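Long-range contact in ornithine decarboxylase (Entamoeba histolytica, PDB 4AIB), which probably catalyses, as a pyridoxal 5'-phosphate-dependent homodimer, the decarboxylation of L-ornithine to putrescine, the entry step of polyamine synthesis: residues A[41-46]-A[230-235]. Sequence-based numbering, arbitrary orientation.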
loop_
_atom_site.group_PDB
_atom_site.type_symbol
_atom_site.label_atom_id
_atom_site.label_comp_id
_atom_site.label_asym_id
_atom_site.label_seq_id
_atom_site.Cartn_x
_atom_site.Cartn_y
_atom_site.Cartn_z
ATOM N N GLU A 41 23.359 14.596 -14.052
ATOM C CA GLU A 41 24.561 14.864 -14.851
ATOM C C GLU A 41 25.305 13.582 -15.243
ATOM O O GLU A 41 26.063 13.575 -16.213
ATOM C CB GLU A 41 25.498 15.862 -14.150
ATOM C CG GLU A 41 26.096 15.389 -12.831
ATOM C CD GLU A 41 27.173 16.321 -12.303
ATOM O OE1 GLU A 41 28.172 16.550 -13.021
ATOM O OE2 GLU A 41 27.030 16.816 -11.164
ATOM N N ARG A 42 25.079 12.510 -14.485
ATOM C CA ARG A 42 25.595 11.181 -14.816
ATOM C C ARG A 42 24.832 10.604 -16.008
ATOM O O ARG A 42 25.420 9.950 -16.872
ATOM C CB ARG A 42 25.467 10.249 -13.607
ATOM C CG ARG A 42 26.107 8.879 -13.770
ATOM C CD ARG A 42 25.656 7.943 -12.658
ATOM N NE ARG A 42 26.272 6.621 -12.762
ATOM C CZ ARG A 42 25.950 5.575 -12.005
ATOM N NH1 ARG A 42 25.007 5.676 -11.076
ATOM N NH2 ARG A 42 26.574 4.418 -12.181
ATOM N N TRP A 43 23.522 10.852 -16.039
ATOM C CA TRP A 43 22.656 10.400 -17.127
ATOM C C TRP A 43 22.930 11.148 -18.403
ATOM O O TRP A 43 23.048 10.540 -19.468
ATOM C CB TRP A 43 21.187 10.545 -16.731
ATOM C CG TRP A 43 20.212 10.106 -17.801
ATOM C CD1 TRP A 43 19.880 10.777 -18.977
ATOM C CD2 TRP A 43 19.401 8.881 -17.823
ATOM N NE1 TRP A 43 18.958 10.069 -19.703
ATOM C CE2 TRP A 43 18.625 8.926 -19.069
ATOM C CE3 TRP A 43 19.246 7.792 -16.970
ATOM C CZ2 TRP A 43 17.742 7.917 -19.422
ATOM C CZ3 TRP A 43 18.350 6.779 -17.339
ATOM C CH2 TRP A 43 17.618 6.843 -18.536
ATOM N N LYS A 44 23.027 12.474 -18.302
ATOM C CA LYS A 44 23.268 13.342 -19.459
ATOM C C LYS A 44 24.631 13.101 -20.108
ATOM O O LYS A 44 24.809 13.348 -21.302
ATOM C CB LYS A 44 23.134 14.817 -19.066
ATOM C CG LYS A 44 21.702 15.292 -18.877
ATOM C CD LYS A 44 21.648 16.795 -18.656
ATOM C CE LYS A 44 20.217 17.297 -18.537
ATOM N NZ LYS A 44 19.483 17.258 -19.834
ATOM N N LYS A 45 25.584 12.622 -19.311
ATOM C CA LYS A 45 26.939 12.345 -19.777
ATOM C C LYS A 45 27.013 11.018 -20.533
ATOM O O LYS A 45 27.675 10.920 -21.569
ATOM C CB LYS A 45 27.912 12.340 -18.593
ATOM C CG LYS A 45 29.380 12.208 -18.965
ATOM C CD LYS A 45 30.251 12.165 -17.720
ATOM C CE LYS A 45 31.688 11.801 -18.054
ATOM N NZ LYS A 45 31.827 10.379 -18.475
ATOM N N ASN A 46 26.331 10.003 -20.009
ATOM C CA ASN A 46 26.373 8.663 -20.591
ATOM C C ASN A 46 25.324 8.406 -21.672
ATOM O O ASN A 46 25.567 7.638 -22.605
ATOM C CB ASN A 46 26.315 7.599 -19.494
ATOM C CG ASN A 46 27.668 7.349 -18.856
ATOM O OD1 ASN A 46 28.572 6.797 -19.486
ATOM N ND2 ASN A 46 27.814 7.754 -17.599
ATOM N N ALA A 230 23.455 -3.101 -13.336
ATOM C CA ALA A 230 24.396 -2.447 -12.409
ATOM C C ALA A 230 25.480 -1.531 -12.989
ATOM O O ALA A 230 25.634 -0.404 -12.512
ATOM C CB ALA A 230 25.019 -3.469 -11.465
ATOM N N PRO A 231 26.245 -2.000 -14.001
ATOM C CA PRO A 231 27.357 -1.163 -14.458
ATOM C C PRO A 231 26.895 -0.016 -15.357
ATOM O O PRO A 231 27.490 0.215 -16.410
ATOM C CB PRO A 231 28.247 -2.146 -15.243
ATOM C CG PRO A 231 27.586 -3.484 -15.153
ATOM C CD PRO A 231 26.158 -3.242 -14.785
ATOM N N PHE A 232 25.854 0.694 -14.910
ATOM C CA PHE A 232 25.188 1.793 -15.632
ATOM C C PHE A 232 25.981 2.476 -16.750
ATOM O O PHE A 232 25.448 2.700 -17.838
ATOM C CB PHE A 232 24.669 2.838 -14.633
ATOM C CG PHE A 232 23.960 3.999 -15.274
ATOM C CD1 PHE A 232 22.657 3.864 -15.742
ATOM C CD2 PHE A 232 24.592 5.231 -15.402
ATOM C CE1 PHE A 232 22.002 4.935 -16.333
ATOM C CE2 PHE A 232 23.943 6.305 -15.991
ATOM C CZ PHE A 232 22.646 6.156 -16.457
ATOM N N GLU A 233 27.239 2.815 -16.467
ATOM C CA GLU A 233 28.141 3.427 -17.448
ATOM C C GLU A 233 28.221 2.585 -18.725
ATOM O O GLU A 233 28.213 3.120 -19.836
ATOM C CB GLU A 233 29.548 3.609 -16.860
ATOM C CG GLU A 233 29.607 3.902 -15.363
ATOM C CD GLU A 233 29.178 5.313 -14.996
ATOM O OE1 GLU A 233 29.561 6.269 -15.704
ATOM O OE2 GLU A 233 28.467 5.468 -13.982
ATOM N N GLU A 234 28.290 1.267 -18.545
ATOM C CA GLU A 234 28.351 0.306 -19.646
ATOM C C GLU A 234 26.980 0.064 -20.279
ATOM O O GLU A 234 26.870 -0.050 -21.502
ATOM C CB GLU A 234 28.935 -1.024 -19.161
ATOM C CG GLU A 234 30.375 -0.945 -18.680
ATOM C CD GLU A 234 31.010 -2.311 -18.484
ATOM O OE1 GLU A 234 30.324 -3.240 -18.007
ATOM O OE2 GLU A 234 32.208 -2.449 -18.805
ATOM N N PHE A 235 25.948 -0.023 -19.441
ATOM C CA PHE A 235 24.574 -0.237 -19.901
ATOM C C PHE A 235 24.079 0.933 -20.748
ATOM O O PHE A 235 23.338 0.739 -21.713
ATOM C CB PHE A 235 23.641 -0.483 -18.708
ATOM C CG PHE A 235 22.194 -0.680 -19.084
ATOM C CD1 PHE A 235 21.816 -1.669 -19.988
ATOM C CD2 PHE A 235 21.204 0.114 -18.513
ATOM C CE1 PHE A 235 20.483 -1.852 -20.327
ATOM C CE2 PHE A 235 19.870 -0.065 -18.846
ATOM C CZ PHE A 235 19.510 -1.049 -19.753
#
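The carboxylate of E233 ties helix 232-245 to the last turn of helix 33-46. Its OE2 is gripped side-on by R42 in a salt bridge, with NE at 2.8 Å on the syn lone pair and NH2 at 2.8 Å on the anti one. Carboxylate and guanidinium are nearly coplanar, 14° apart; because both donors share one oxygen, the hydrogen bonds are bent. R42 gets there on an extended chain, CG anti to the backbone N. The E233 chain folds at chi2 (-74°), which brings its OE1 within 3.0 Å of N46 ND2; this donor comes from above the carboxylate plane. The same ND2 bonds weakly to R42 O, one turn back, so the amide bridges its own helix and E233. The F232 ring packs against the ion pair and continues into an apolar contact. F232 CD2 lies over one face of the R42 guanidinium, offset toward its rim and 3.4 Å from R42 NE; with the planes 64° apart this is not a parallel stack. The edge of the F232 ring meets W43, with F232 CZ 3.8 Å from W43 CE3. In the TIM-type barrel of this decarboxylase family, the contact joins two outer helices: Y261 stacks on F232 and also meets W43, F226 packs edge-to-face on W43, and W43 NE1 bonds to V50 O at the start of strand 50-55.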